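Local atomic coordinates of beta-phosphoglucomutase (Bacteroides vulgatus, PDB entry 3DV9), a protein that probably interconverts beta-D-glucose 1-phosphate and glucose 6-phosphate as a mutase of the haloacid dehalogenase superfamily. Residues Val26-Asp31 with His228-Phe233; Thr205-Thr210 with Asn216-Glu221. All coordinates share one frame; numbering follows the deposited sequence. Where two conformers were deposited one is given.

How the interactions relate
After the N-terminal helix 2-16, the chain lays down strand 25-29, the first side of interaction 1, and comes back to segment 26-31 with segment 228-233, 196 residues on, closing a long loop. Interaction 2 falls wholly within that loop: it joins segments 205-210 and 216-221, five residues apart, so the two contacts nest and do not cross. Both rest on the same parallel sheet, with strand 185-189 lying between strands 25-29 and 204-208. Their centres are 11 Å apart and they touch directly, Val208 CG1 packing 3.3 Å from Ser229 C. Thus helix 230-244 ties both strands from one sheet face, whereas helix 215-219 covers the other face.

Interaction 1 of 2, residues Val26-Asp31 with His228-Phe233; sequences VLFDMD and HSMPDF. With MG (magnesium ion), chain B; PO4 (phosphate ion), chain C.
Phe28 packs against Phe233 and selenomethionine Met230 where strand 25-29 of the Rossmann-like HAD core, leading into an Asp-x-Asp metal-binding motif, is covered by the start of helix 230-244. The apolar evidence is modest but buried. Phe28 CE1 lies 4.1 Å from Phe233 CE2, the two side chains crossing at a slant, and 4.2 Å from Met230 CE, which comes in at the ring edge near its plane. Phe233 reaches the strand because its CG stands anti to the backbone N (chi1 175°), and Met230 bends twice before its methyl arrives. Helix 113-122 adds Leu117 and Ile120 against Phe28.

Beyond the hydrophobic part, the same strand ends at magnesium. Asp29 OD2 binds the ion at 2.2 Å and the Asp31 backbone O binds it at 2.3 Å, while Glu65 and Asn190 complete the protein ligands. Asp31 N appears to donate to phosphate O1 over 3.0 Å (159°), but the phosphate's bonds are tentative: its O2 almost coincides with a modelled water, and Asp29 OD1 comes too near the phosphorus for an ordinary contact, an approach left uninterpreted. Asp31 OD1 is hydrogen-bonded to Ser37 OG, and weakly to His41 NE2. An alanine here would have no carboxylate, and Ser37 OG, with the weaker His41 NE2, would probably be left without that partner.

Polar bonds also organise the helix start. In the Asp232 conformer given, OD2 uses its anti lone pair for His228 N, 3.0 Å away and almost straight at 178°. Ser229, the N-cap, accepts through OG from Asp232 N at 3.0 Å.

Interaction 2 of 2, residues Thr205-Thr210 with Asn216-Glu221; sequences TIAVNT and NVLLNE
Asn209 ND2 is gripped by two acceptors, Asp215 OD1 and the backbone O of Leu213, while OD1 of the same amide accepts from Gly211 N. These bonds fix the amide's rotation in the turn between strand 204-208 and helix 215-219, and so present one of its flat faces to Leu218. CD1 of Leu218 stands almost squarely over that face, 3.9 Å from Asn209 CG. It comes still nearer to the aliphatic carbon, at 3.7 Å from Asn209 CB. A chi1 of -166° sets the amide of Asn209 opposite its own backbone nitrogen, where ND2 can bond Asp215 OD1.

Across the segments the contact is packing throughout. Ala207 points at the helix, and its CB lies 3.9 Å from Leu218 CB; Leu218 CD1 is equally close to that methyl. One leucine therefore spans both strand-side partners, in keeping with its having the largest buried area of any residue here. The short CA separation of Ala207 and Leu218, 6.5 Å, shows how closely the small alanine lets the helix approach. Asn220 N bonds Asn216 O at 2.8 Å.

Strand 204-208, helix 215-219 and strand 225-227 form a beta-alpha-beta unit. Leu218 also touches Leu226 of the last strand and Pro192 of helix 192-200, whereas Ile206 and Val208 face away from this helix and pack on helix 230-244.

Interaction 1 of 2, residues Val26-Asp31 with His228-Phe233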
ATOM      1  N   VAL A  26      -5.519  11.700   0.246  1.00 18.02           N
ATOM      2  CA  VAL A  26      -4.359  10.935  -0.245  1.00 17.68           C
ATOM      3  C   VAL A  26      -4.275   9.681   0.619  1.00 18.33           C
ATOM      4  O   VAL A  26      -4.099   9.757   1.842  1.00 17.90           O
ATOM      5  CB  VAL A  26      -3.008  11.734  -0.235  1.00 17.73           C
ATOM      6  CG1 VAL A  26      -1.877  10.903  -0.948  1.00 17.84           C
ATOM      7  CG2 VAL A  26      -3.154  13.106  -0.921  1.00 18.06           C
ATOM      8  N   LEU A  27      -4.451   8.534  -0.043  1.00 18.00           N
ATOM      9  CA  LEU A  27      -4.569   7.228   0.598  1.00 18.17           C
ATOM     10  C   LEU A  27      -3.236   6.542   0.523  1.00 18.11           C
ATOM     11  O   LEU A  27      -2.802   6.141  -0.559  1.00 18.35           O
ATOM     12  CB  LEU A  27      -5.619   6.357  -0.138  1.00 18.18           C
ATOM     13  CG  LEU A  27      -7.076   6.654   0.200  1.00 22.29           C
ATOM     14  CD1 LEU A  27      -7.396   8.056   0.622  1.00 20.26           C
ATOM     15  CD2 LEU A  27      -8.045   6.091  -0.889  1.00 19.63           C
ATOM     16  N   PHE A  28      -2.562   6.422   1.667  1.00 15.93           N
ATOM     17  CA  PHE A  28      -1.214   5.822   1.716  1.00 17.20           C
ATOM     18  C   PHE A  28      -1.217   4.380   2.131  1.00 17.30           C
ATOM     19  O   PHE A  28      -1.702   4.007   3.226  1.00 16.71           O
ATOM     20  CB  PHE A  28      -0.346   6.560   2.724  1.00 17.56           C
ATOM     21  CG  PHE A  28       0.079   7.908   2.280  1.00 18.72           C
ATOM     22  CD1 PHE A  28       1.341   8.068   1.687  1.00 19.68           C
ATOM     23  CD2 PHE A  28      -0.746   9.015   2.454  1.00 17.97           C
ATOM     24  CE1 PHE A  28       1.785   9.334   1.259  1.00 20.02           C
ATOM     25  CE2 PHE A  28      -0.326  10.301   2.017  1.00 18.14           C
ATOM     26  CZ  PHE A  28       0.942  10.457   1.444  1.00 16.46           C
ATOM     27  N   ASP A  29      -0.586   3.550   1.307  1.00 17.79           N
ATOM     28  CA  ASP A  29      -0.197   2.272   1.843  1.00 18.01           C
ATOM     29  C   ASP A  29       0.770   2.438   3.056  1.00 18.65           C
ATOM     30  O   ASP A  29       1.469   3.462   3.176  1.00 17.75           O
ATOM     31  CB  ASP A  29       0.477   1.468   0.734  1.00 18.86           C
ATOM     32  CG  ASP A  29       0.931   0.148   1.197  1.00 22.47           C
ATOM     33  OD1 ASP A  29       0.093  -0.571   1.791  1.00 24.48           O
ATOM     34  OD2 ASP A  29       2.123  -0.150   1.008  1.00 25.21           O
HETATM   35  N   MSE A  30       0.807   1.462   3.980  1.00 17.82           N
HETATM   36  CA  MSE A  30       1.754   1.586   5.100  1.00 18.38           C
HETATM   37  C   MSE A  30       3.163   0.974   4.876  1.00 17.92           C
HETATM   38  O   MSE A  30       4.178   1.662   4.856  1.00 19.12           O
HETATM   39  CB  MSE A  30       1.157   1.033   6.400  1.00 17.79           C
HETATM   40  CG  MSE A  30       2.065   1.377   7.592  1.00 17.45           C
HETATM   41 SE   MSE A  30       1.302   0.755   9.248  0.70 21.30          SE
HETATM   42  CE  MSE A  30       1.532  -1.175   8.936  1.00 22.85           C
ATOM     43  N   ASP A  31       3.214  -0.340   4.743  1.00 17.58           N
ATOM     44  CA  ASP A  31       4.506  -1.035   4.632  1.00 17.71           C
ATOM     45  C   ASP A  31       5.208  -0.719   3.316  1.00 17.71           C
ATOM     46  O   ASP A  31       4.663  -0.951   2.248  1.00 18.16           O
ATOM     47  CB  ASP A  31       4.293  -2.535   4.762  1.00 18.15           C
ATOM     48  CG  ASP A  31       3.775  -2.927   6.132  1.00 20.01           C
ATOM     49  OD1 ASP A  31       4.387  -2.571   7.148  1.00 19.85           O
ATOM     50  OD2 ASP A  31       2.727  -3.595   6.170  1.00 22.57           O
ATOM     51  N   HIS A 228      10.665   6.949  -8.043  1.00 18.51           N
ATOM     52  CA  HIS A 228      11.733   5.989  -7.758  1.00 19.87           C
ATOM     53  C   HIS A 228      11.994   5.795  -6.255  1.00 18.90           C
ATOM     54  O   HIS A 228      12.760   4.915  -5.870  1.00 19.48           O
ATOM     55  CB  HIS A 228      12.982   6.438  -8.522  1.00 20.38           C
ATOM     56  CG  HIS A 228      12.774   6.399 -10.012  1.00 25.28           C
ATOM     57  ND1 HIS A 228      12.508   5.234 -10.697  1.00 27.97           N
ATOM     58  CD2 HIS A 228      12.686   7.397 -10.925  1.00 29.27           C
ATOM     59  CE1 HIS A 228      12.335   5.504 -11.981  1.00 29.79           C
ATOM     60  NE2 HIS A 228      12.442   6.810 -12.148  1.00 29.73           N
ATOM     61  N   SER A 229      11.410   6.665  -5.420  1.00 18.76           N
ATOM     62  CA  SER A 229      11.651   6.633  -3.968  1.00 18.09           C
ATOM     63  C   SER A 229      10.649   7.571  -3.293  1.00 17.24           C
ATOM     64  O   SER A 229      10.090   8.472  -3.949  1.00 16.67           O
ATOM     65  CB  SER A 229      13.075   7.147  -3.632  1.00 18.60           C
ATOM     66  OG  SER A 229      13.198   8.540  -3.907  1.00 18.16           O
HETATM   67  N   MSE A 230      10.527   7.456  -1.981  1.00 16.14           N
HETATM   68  CA  MSE A 230       9.639   8.388  -1.266  1.00 17.95           C
HETATM   69  C   MSE A 230      10.230   9.817  -1.276  1.00 16.44           C
HETATM   70  O   MSE A 230       9.498  10.789  -1.377  1.00 16.46           O
HETATM   71  CB  MSE A 230       9.286   7.890   0.139  1.00 17.88           C
HETATM   72  CG  MSE A 230       8.234   6.812   0.178  1.00 19.44           C
HETATM   73 SE   MSE A 230       6.534   7.357  -0.566  0.70 19.26          SE
HETATM   74  CE  MSE A 230       5.808   8.376   0.884  1.00 19.92           C
ATOM     75  N   PRO A 231      11.569   9.963  -1.133  1.00 16.61           N
ATOM     76  CA  PRO A 231      12.052  11.342  -1.350  1.00 16.48           C
ATOM     77  C   PRO A 231      11.711  11.955  -2.729  1.00 17.14           C
ATOM     78  O   PRO A 231      11.413  13.154  -2.818  1.00 16.35           O
ATOM     79  CB  PRO A 231      13.579  11.178  -1.187  1.00 17.26           C
ATOM     80  CG  PRO A 231      13.697  10.027  -0.140  1.00 17.46           C
ATOM     81  CD  PRO A 231      12.637   9.057  -0.633  1.00 15.71           C
ATOM     82  N   ASP A 232      11.727  11.137  -3.778  1.00 16.43           N
ATOM     83  CA  ASP A 232      11.356  11.537  -5.151  0.50 17.50           C
ATOM     84  C   ASP A 232       9.897  12.022  -5.151  1.00 17.48           C
ATOM     85  O   ASP A 232       9.563  13.104  -5.662  1.00 18.37           O
ATOM     86  CB  ASP A 232      11.602  10.339  -6.119  0.50 17.53           C
ATOM     87  CG  ASP A 232      11.543  10.716  -7.618  0.50 18.54           C
ATOM     88  OD1 ASP A 232      11.790  11.902  -7.934  0.50 19.85           O
ATOM     89  OD2 ASP A 232      11.284   9.822  -8.507  0.50 17.05           O
ATOM     90  N   PHE A 233       9.034  11.210  -4.547  1.00 17.95           N
ATOM     91  CA  PHE A 233       7.603  11.546  -4.451  1.00 16.91           C
ATOM     92  C   PHE A 233       7.415  12.885  -3.692  1.00 16.85           C
ATOM     93  O   PHE A 233       6.758  13.808  -4.176  1.00 17.68           O
ATOM     94  CB  PHE A 233       6.843  10.399  -3.789  1.00 16.31           C
ATOM     95  CG  PHE A 233       5.410  10.711  -3.535  1.00 17.11           C
ATOM     96  CD1 PHE A 233       4.571  11.069  -4.580  1.00 20.80           C
ATOM     97  CD2 PHE A 233       4.932  10.747  -2.224  1.00 21.33           C
ATOM     98  CE1 PHE A 233       3.209  11.387  -4.346  1.00 21.94           C
ATOM     99  CE2 PHE A 233       3.576  11.055  -1.961  1.00 20.60           C
ATOM    100  CZ  PHE A 233       2.720  11.409  -3.027  1.00 20.60           C
TER
HETATM  101 MG    MG B 301       3.318  -1.919   0.718  1.00 15.35          MG
HETATM  102  P   PO4 C 302       1.013  -3.130   3.035  0.60 21.61           P
HETATM  103  O1  PO4 C 302       0.803  -1.926   3.931  0.60 21.89           O
HETATM  104  O2  PO4 C 302       2.188  -2.926   2.119  0.60 22.69           O
HETATM  105  O3  PO4 C 302      -0.242  -3.405   2.202  0.60 23.70           O
HETATM  106  O4  PO4 C 302       1.254  -4.396   3.847  0.60 19.22           O
HETATM  107  O   HOH W   1       1.967  -3.208   1.689  0.40 22.55           O
HETATM  108  O   HOH W   2       1.626  -2.582  -0.849  1.00 20.62           O

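Interaction 2 of 2, residues Thr205-Thr210 with Asn216-Glu221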
ATOM      1  N   THR A 205      -3.576   6.157  -9.308  1.00 18.46           N
ATOM      2  CA  THR A 205      -2.686   5.330  -8.499  1.00 18.71           C
ATOM      3  C   THR A 205      -1.238   5.650  -8.804  1.00 19.52           C
ATOM      4  O   THR A 205      -0.806   5.565  -9.973  1.00 20.11           O
ATOM      5  CB  THR A 205      -3.035   3.790  -8.611  1.00 18.47           C
ATOM      6  OG1 THR A 205      -4.332   3.562  -8.033  1.00 19.27           O
ATOM      7  CG2 THR A 205      -1.981   2.910  -7.861  1.00 20.18           C
ATOM      8  N   ILE A 206      -0.484   6.006  -7.759  1.00 18.68           N
ATOM      9  CA  ILE A 206       0.934   6.352  -7.909  1.00 18.49           C
ATOM     10  C   ILE A 206       1.778   5.252  -7.293  1.00 18.09           C
ATOM     11  O   ILE A 206       1.651   4.910  -6.086  1.00 18.28           O
ATOM     12  CB  ILE A 206       1.260   7.741  -7.264  1.00 17.55           C
ATOM     13  CG1 ILE A 206       0.534   8.878  -7.988  1.00 20.29           C
ATOM     14  CG2 ILE A 206       2.826   7.963  -7.164  1.00 19.15           C
ATOM     15  CD1 ILE A 206       0.517  10.148  -7.139  1.00 22.95           C
ATOM     16  N   ALA A 207       2.669   4.667  -8.104  1.00 16.48           N
ATOM     17  CA  ALA A 207       3.623   3.700  -7.577  1.00 18.19           C
ATOM     18  C   ALA A 207       4.897   4.416  -7.123  1.00 17.54           C
ATOM     19  O   ALA A 207       5.378   5.332  -7.771  1.00 20.07           O
ATOM     20  CB  ALA A 207       4.019   2.637  -8.614  1.00 17.98           C
ATOM     21  N   VAL A 208       5.420   3.965  -6.000  1.00 16.68           N
ATOM     22  CA  VAL A 208       6.719   4.453  -5.508  1.00 16.86           C
ATOM     23  C   VAL A 208       7.512   3.191  -5.236  1.00 18.32           C
ATOM     24  O   VAL A 208       7.160   2.382  -4.342  1.00 17.62           O
ATOM     25  CB  VAL A 208       6.557   5.293  -4.186  1.00 17.83           C
ATOM     26  CG1 VAL A 208       7.933   5.783  -3.684  1.00 19.64           C
ATOM     27  CG2 VAL A 208       5.542   6.470  -4.330  1.00 19.16           C
ATOM     28  N   ASN A 209       8.562   2.988  -6.025  1.00 18.03           N
ATOM     29  CA  ASN A 209       9.307   1.727  -5.957  1.00 17.99           C
ATOM     30  C   ASN A 209      10.350   1.776  -4.840  1.00 19.40           C
ATOM     31  O   ASN A 209      11.445   2.268  -5.051  1.00 21.89           O
ATOM     32  CB  ASN A 209       9.944   1.344  -7.306  1.00 18.71           C
ATOM     33  CG  ASN A 209      10.415  -0.086  -7.307  1.00 20.38           C
ATOM     34  OD1 ASN A 209      10.422  -0.722  -6.248  1.00 18.86           O
ATOM     35  ND2 ASN A 209      10.793  -0.608  -8.469  1.00 19.51           N
ATOM     36  N   THR A 210      10.032   1.209  -3.672  1.00 18.45           N
ATOM     37  CA  THR A 210      10.942   1.327  -2.550  1.00 18.49           C
ATOM     38  C   THR A 210      11.580  -0.005  -2.257  1.00 19.17           C
ATOM     39  O   THR A 210      12.256  -0.166  -1.230  1.00 20.20           O
ATOM     40  CB  THR A 210      10.172   1.771  -1.282  1.00 18.48           C
ATOM     41  OG1 THR A 210       9.198   0.764  -0.963  1.00 19.49           O
ATOM     42  CG2 THR A 210       9.479   3.131  -1.504  1.00 18.08           C
ATOM     43  N   ASN A 216       8.934  -2.308 -13.841  1.00 20.62           N
ATOM     44  CA  ASN A 216       7.876  -2.884 -14.704  1.00 21.17           C
ATOM     45  C   ASN A 216       6.797  -3.675 -13.963  1.00 21.59           C
ATOM     46  O   ASN A 216       5.642  -3.732 -14.393  1.00 21.82           O
ATOM     47  CB  ASN A 216       8.491  -3.714 -15.851  1.00 22.00           C
ATOM     48  CG  ASN A 216       9.262  -2.847 -16.857  1.00 24.32           C
ATOM     49  OD1 ASN A 216       9.297  -1.606 -16.767  1.00 28.35           O
ATOM     50  ND2 ASN A 216       9.916  -3.507 -17.814  1.00 26.96           N
ATOM     51  N   VAL A 217       7.156  -4.257 -12.831  1.00 20.48           N
ATOM     52  CA  VAL A 217       6.233  -5.026 -12.014  1.00 22.71           C
ATOM     53  C   VAL A 217       5.088  -4.132 -11.521  1.00 22.14           C
ATOM     54  O   VAL A 217       3.953  -4.571 -11.381  1.00 21.34           O
ATOM     55  CB  VAL A 217       7.014  -5.659 -10.820  1.00 23.35           C
ATOM     56  CG1 VAL A 217       6.128  -6.400  -9.913  1.00 26.54           C
ATOM     57  CG2 VAL A 217       8.087  -6.622 -11.344  1.00 25.16           C
ATOM     58  N   LEU A 218       5.415  -2.862 -11.294  1.00 20.95           N
ATOM     59  CA  LEU A 218       4.447  -1.867 -10.816  1.00 20.61           C
ATOM     60  C   LEU A 218       3.682  -1.231 -11.978  1.00 21.32           C
ATOM     61  O   LEU A 218       2.435  -1.094 -11.953  1.00 21.79           O
ATOM     62  CB  LEU A 218       5.187  -0.795 -10.011  1.00 20.42           C
ATOM     63  CG  LEU A 218       5.856  -1.343  -8.735  1.00 22.13           C
ATOM     64  CD1 LEU A 218       6.620  -0.215  -7.991  1.00 21.33           C
ATOM     65  CD2 LEU A 218       4.913  -2.066  -7.773  1.00 21.99           C
ATOM     66  N   LEU A 219       4.422  -0.814 -13.003  1.00 20.48           N
ATOM     67  CA  LEU A 219       3.830  -0.243 -14.194  1.00 22.36           C
ATOM     68  C   LEU A 219       2.820  -1.192 -14.859  1.00 23.20           C
ATOM     69  O   LEU A 219       1.796  -0.734 -15.364  1.00 22.62           O
ATOM     70  CB  LEU A 219       4.925   0.110 -15.206  1.00 22.28           C
ATOM     71  CG  LEU A 219       5.909   1.204 -14.724  1.00 23.36           C
ATOM     72  CD1 LEU A 219       7.070   1.297 -15.674  1.00 24.44           C
ATOM     73  CD2 LEU A 219       5.153   2.556 -14.624  1.00 25.33           C
ATOM     74  N   ASN A 220       3.117  -2.499 -14.848  1.00 23.03           N
ATOM     75  CA  ASN A 220       2.256  -3.486 -15.515  1.00 24.59           C
ATOM     76  C   ASN A 220       0.931  -3.715 -14.833  1.00 24.89           C
ATOM     77  O   ASN A 220       0.031  -4.357 -15.413  1.00 24.59           O
ATOM     78  CB  ASN A 220       2.967  -4.817 -15.641  1.00 25.34           C
ATOM     79  CG  ASN A 220       4.011  -4.821 -16.740  1.00 27.56           C
ATOM     80  OD1 ASN A 220       4.031  -3.943 -17.604  1.00 28.80           O
ATOM     81  ND2 ASN A 220       4.889  -5.815 -16.707  1.00 28.25           N
ATOM     82  N   GLU A 221       0.808  -3.213 -13.602  1.00 23.32           N
ATOM     83  CA  GLU A 221      -0.446  -3.259 -12.877  1.00 23.46           C
ATOM     84  C   GLU A 221      -1.289  -1.987 -13.086  1.00 23.58           C
ATOM     85  O   GLU A 221      -2.341  -1.823 -12.445  1.00 24.11           O
ATOM     86  CB  GLU A 221      -0.181  -3.546 -11.386  1.00 23.11           C
ATOM     87  CG  GLU A 221       0.459  -4.914 -11.147  1.00 24.46           C
ATOM     88  CD  GLU A 221      -0.350  -6.074 -11.725  1.00 27.43           C
ATOM     89  OE1 GLU A 221      -1.599  -5.966 -11.829  1.00 28.85           O
ATOM     90  OE2 GLU A 221       0.288  -7.093 -12.078  1.00 31.27           O
TER